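Side-chain contacts in putative sugar ABC transporter (Yersinia enterocolitica subsp. enterocolitica 8081, PDB 5ULB), which probably binds methylthioribose-like sugars in the periplasm and delivers them to an ABC transporter for import: residues Ala14-Gly18 with Gln19-Ala23; Arg271-Ala274 with Lys275-Gly279. All coordinates share one frame; numbering follows the deposited sequence.

Interaction 1 (Ala14-Gly18 with Gln19-Ala23)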
loop_
_atom_site.group_PDB
_atom_site.type_symbol
_atom_site.label_atom_id
_atom_site.label_comp_id
_atom_site.label_asym_id
_atom_site.label_seq_id
_atom_site.Cartn_x
_atom_site.Cartn_y
_atom_site.Cartn_z
ATOM N N ALA A 14 13.416 25.368 -12.043
ATOM C CA ALA A 14 13.384 26.260 -13.172
ATOM C C ALA A 14 14.655 26.203 -14.050
ATOM O O ALA A 14 14.565 26.241 -15.281
ATOM C CB ALA A 14 13.101 27.676 -12.690
ATOM N N LYS A 15 15.813 26.005 -13.431
ATOM C CA LYS A 15 17.123 26.063 -14.133
ATOM C C LYS A 15 17.571 24.684 -14.625
ATOM O O LYS A 15 18.570 24.556 -15.322
ATOM C CB LYS A 15 18.170 26.603 -13.138
ATOM C CG LYS A 15 18.830 25.525 -12.222
ATOM C CD LYS A 15 19.618 25.997 -10.958
ATOM C CE LYS A 15 20.778 26.955 -11.211
ATOM N NZ LYS A 15 21.098 27.729 -9.954
ATOM N N HIS A 16 16.838 23.641 -14.309
ATOM C CA HIS A 16 17.248 22.288 -14.680
ATOM C C HIS A 16 17.353 22.072 -16.179
ATOM O O HIS A 16 16.484 22.559 -16.887
ATOM C CB HIS A 16 16.260 21.310 -14.049
ATOM C CG HIS A 16 16.721 19.898 -14.077
ATOM N ND1 HIS A 16 16.387 19.033 -15.087
ATOM C CD2 HIS A 16 17.536 19.208 -13.260
ATOM C CE1 HIS A 16 16.933 17.837 -14.864
ATOM N NE2 HIS A 16 17.636 17.915 -13.748
ATOM N N GLN A 17 18.420 21.364 -16.643
ATOM C CA GLN A 17 18.575 20.997 -18.118
ATOM C C GLN A 17 17.632 19.854 -18.458
ATOM O O GLN A 17 17.862 18.741 -18.087
ATOM C CB GLN A 17 20.011 20.525 -18.508
ATOM C CG GLN A 17 21.085 21.592 -18.774
ATOM C CD GLN A 17 22.156 21.216 -19.899
ATOM O OE1 GLN A 17 22.865 20.196 -19.838
ATOM N NE2 GLN A 17 22.250 22.064 -20.927
ATOM N N GLY A 18 16.522 20.118 -19.135
ATOM C CA GLY A 18 15.595 19.094 -19.536
ATOM C C GLY A 18 14.662 18.732 -18.373
ATOM O O GLY A 18 14.684 19.392 -17.300
ATOM N N GLN A 19 13.809 17.732 -18.576
ATOM C CA GLN A 19 12.856 17.320 -17.579
ATOM C C GLN A 19 13.589 16.794 -16.355
ATOM O O GLN A 19 14.600 16.093 -16.415
ATOM C CB GLN A 19 11.858 16.173 -18.029
ATOM C CG GLN A 19 10.901 16.569 -19.052
ATOM C CD GLN A 19 10.006 15.352 -19.184
ATOM O OE1 GLN A 19 10.464 14.405 -19.798
ATOM N NE2 GLN A 19 8.801 15.356 -18.599
ATOM N N ILE A 20 12.997 17.107 -15.191
ATOM C CA ILE A 20 13.349 16.387 -13.961
ATOM C C ILE A 20 12.941 14.923 -14.154
ATOM O O ILE A 20 11.827 14.660 -14.606
ATOM C CB ILE A 20 12.660 17.042 -12.783
ATOM C CG1 ILE A 20 13.179 18.474 -12.496
ATOM C CG2 ILE A 20 12.698 16.154 -11.539
ATOM C CD1 ILE A 20 14.484 18.529 -11.970
ATOM N N LYS A 21 13.834 13.998 -13.775
ATOM C CA LYS A 21 13.581 12.570 -13.967
ATOM C C LYS A 21 13.560 11.853 -12.626
ATOM O O LYS A 21 14.517 12.016 -11.821
ATOM C CB LYS A 21 14.620 11.973 -14.916
ATOM C CG LYS A 21 14.723 12.738 -16.205
ATOM C CD LYS A 21 15.879 12.437 -17.114
ATOM C CE LYS A 21 15.742 13.378 -18.325
ATOM N NZ LYS A 21 16.138 14.809 -18.075
ATOM N N ILE A 22 12.518 11.056 -12.404
ATOM C CA ILE A 22 12.311 10.316 -11.184
ATOM C C ILE A 22 12.236 8.807 -11.507
ATOM O O ILE A 22 11.524 8.428 -12.452
ATOM C CB ILE A 22 10.987 10.729 -10.494
ATOM C CG1 ILE A 22 10.905 12.238 -10.349
ATOM C CG2 ILE A 22 10.805 10.021 -9.170
ATOM C CD1 ILE A 22 11.912 12.954 -9.547
ATOM N N ALA A 23 12.938 8.017 -10.731
ATOM C CA ALA A 23 12.833 6.537 -10.841
ATOM C C ALA A 23 12.025 6.040 -9.627
ATOM O O ALA A 23 12.362 6.413 -8.474
ATOM C CB ALA A 23 14.181 5.908 -10.911
#
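A CH-pi contact between H16 and I20 marks the surface loop that carries the chain from helix 11-14 into strand 21-26. The methyl CD1 of I20 sits over one face of the imidazole, 3.4 Å from the ring centroid and only 14° off the ring normal, so it rests on the middle of the ring. H16 has CG anti to its backbone N (chi1 -167°), which swings the ring forward along the chain toward I20. Its rotation is then fixed from both nitrogens. ND1 donates to G18 O at 2.8 Å in a nearly straight bond (170°); the acceptor lies in the ring plane, whereas the donor stands above the carbonyl plane of G18. NE2 is hydrogen-bonded to OD1 of D77, whose OD2 takes the backbone N of K21. The next carbonyl is also engaged: K21 curls its ammonium back, and NZ meets Q19 O at 2.6 Å, in the carbonyl plane and on a lone pair. Q19 O also lies 3.3 Å from H16 CE1, oblique to the ring. Beyond the loop, I20 and I22 pair through their backbones with strand 51-56, K21 bonds to G78 of strand 78-82, and I20 packs on helix 262-278.

Interaction 2 (Arg271-Ala274 with Lys275-Gly279)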
loop_
_atom_site.group_PDB
_atom_site.type_symbol
_atom_site.label_atom_id
_atom_site.label_comp_id
_atom_site.label_asym_id
_atom_site.label_seq_id
_atom_site.Cartn_x
_atom_site.Cartn_y
_atom_site.Cartn_z
ATOM N N ARG A 271 5.397 14.203 -4.233
ATOM C CA ARG A 271 5.423 15.566 -3.679
ATOM C C ARG A 271 6.670 15.772 -2.810
ATOM O O ARG A 271 7.330 16.822 -2.840
ATOM C CB ARG A 271 4.169 15.851 -2.834
ATOM C CG ARG A 271 2.901 15.848 -3.595
ATOM C CD ARG A 271 1.743 16.138 -2.626
ATOM N NE ARG A 271 0.456 15.891 -3.254
ATOM C CZ ARG A 271 -0.711 15.916 -2.613
ATOM N NH1 ARG A 271 -0.758 16.176 -1.340
ATOM N NH2 ARG A 271 -1.819 15.700 -3.253
ATOM N N LEU A 272 6.984 14.788 -1.957
ATOM C CA LEU A 272 8.157 14.857 -1.102
ATOM C C LEU A 272 9.468 14.987 -1.878
ATOM O O LEU A 272 10.285 15.795 -1.560
ATOM C CB LEU A 272 8.189 13.671 -0.112
ATOM C CG LEU A 272 7.131 13.746 1.008
ATOM C CD1 LEU A 272 6.896 12.360 1.589
ATOM C CD2 LEU A 272 7.658 14.694 2.069
ATOM N N VAL A 273 9.594 14.141 -2.924
ATOM C CA VAL A 273 10.790 14.279 -3.774
ATOM C C VAL A 273 10.855 15.582 -4.493
ATOM O O VAL A 273 11.921 16.188 -4.597
ATOM C CB VAL A 273 10.864 13.069 -4.706
ATOM C CG1 VAL A 273 11.946 13.240 -5.742
ATOM C CG2 VAL A 273 11.136 11.834 -3.942
ATOM N N ALA A 274 9.716 16.103 -4.992
ATOM C CA ALA A 274 9.698 17.393 -5.582
ATOM C C ALA A 274 10.202 18.509 -4.655
ATOM O O ALA A 274 10.985 19.356 -5.050
ATOM C CB ALA A 274 8.318 17.710 -6.084
ATOM N N LYS A 275 9.704 18.492 -3.418
ATOM C CA LYS A 275 10.168 19.487 -2.425
ATOM C C LYS A 275 11.660 19.313 -2.177
ATOM O O LYS A 275 12.337 20.351 -1.996
ATOM C CB LYS A 275 9.348 19.318 -1.155
ATOM C CG LYS A 275 7.933 19.798 -1.256
ATOM C CD LYS A 275 7.127 19.629 0.031
ATOM C CE LYS A 275 7.636 20.439 1.199
ATOM N NZ LYS A 275 7.334 21.799 1.077
ATOM N N LYS A 276 12.148 18.091 -2.021
ATOM C CA LYS A 276 13.569 17.904 -1.796
ATOM C C LYS A 276 14.393 18.472 -2.951
ATOM O O LYS A 276 15.390 19.175 -2.722
ATOM C CB LYS A 276 13.892 16.430 -1.634
ATOM C CG LYS A 276 13.301 15.834 -0.311
ATOM C CD LYS A 276 13.302 14.331 -0.316
ATOM C CE LYS A 276 12.521 13.694 0.856
ATOM N NZ LYS A 276 13.112 14.099 2.154
ATOM N N ILE A 277 13.958 18.224 -4.216
ATOM C CA ILE A 277 14.718 18.763 -5.361
ATOM C C ILE A 277 14.704 20.281 -5.290
ATOM O O ILE A 277 15.684 20.930 -5.606
ATOM C CB ILE A 277 14.093 18.221 -6.646
ATOM C CG1 ILE A 277 14.416 16.715 -6.775
ATOM C CG2 ILE A 277 14.713 18.880 -7.865
ATOM C CD1 ILE A 277 13.619 15.955 -7.843
ATOM N N ALA A 278 13.550 20.863 -4.896
ATOM C CA ALA A 278 13.421 22.316 -4.797
ATOM C C ALA A 278 14.171 22.939 -3.653
ATOM O O ALA A 278 14.273 24.179 -3.594
ATOM C CB ALA A 278 11.973 22.649 -4.665
ATOM N N GLY A 279 14.652 22.127 -2.735
ATOM C CA GLY A 279 15.381 22.682 -1.564
ATOM C C GLY A 279 14.478 23.103 -0.388
ATOM O O GLY A 279 14.942 23.858 0.477
#
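K276 NZ is gripped by three oxygens, T282 OG1, T118 OG1 and the carbonyl of G116, after its chain has run past the preceding turn of helix 262-278 with CG 3.3 Å from L272 O. K275 likewise lays CG 3.4 Å from R271 O, and its NZ forms a salt bridge with E280. The guanidinium of R271 leads away from this turn, in a salt bridge to E44 and hydrogen bonds to the carbonyls of S320 and D322. Four successive i to i+4 backbone bonds hold the turns together, the shortest from I277 N to V273 O at 2.9 Å. CG1 of I277 lies alongside the same oxygen, 3.4 Å from V273 O. Further out, CD1 of I277 meets CG1 of V273 at 3.8 Å, two branched side chains crossing one turn apart. V273 holds CG1 anti to its backbone N (chi1 172°), while I277 turns CG1 beside its own N (chi1 -71°), back toward the preceding turn. At the end, A278 N bonds to A274 O, and G279 N to K276 O, at 3.0 Å, is one of the two bonds back into the last turn that, with the positive phi of G279, make a Schellman motif closing the helix C-terminus.

How the interactions relate
Two local contacts, distant in sequence, become neighbours in the fold. Interaction 1 lies at the surface, where a loop enters strand 21-26; interaction 2 is partly buried, in the closing turns of helix 262-278. Their centres are about 12 Å apart, and isoleucines and a valine join them: I20 CG2 meets I277 CD1 at 3.8 Å, while I22 CD1 reaches V273 CG1 at 3.8 Å. The helix thus packs against the strand and its lead-in. The chemistry follows the place: the loop carbonyls are taken up by an imidazole and by a lysine at the start of the strand, whereas in the helix the carbonyls are met by backbone N-H groups and the charged ends turn to other partners.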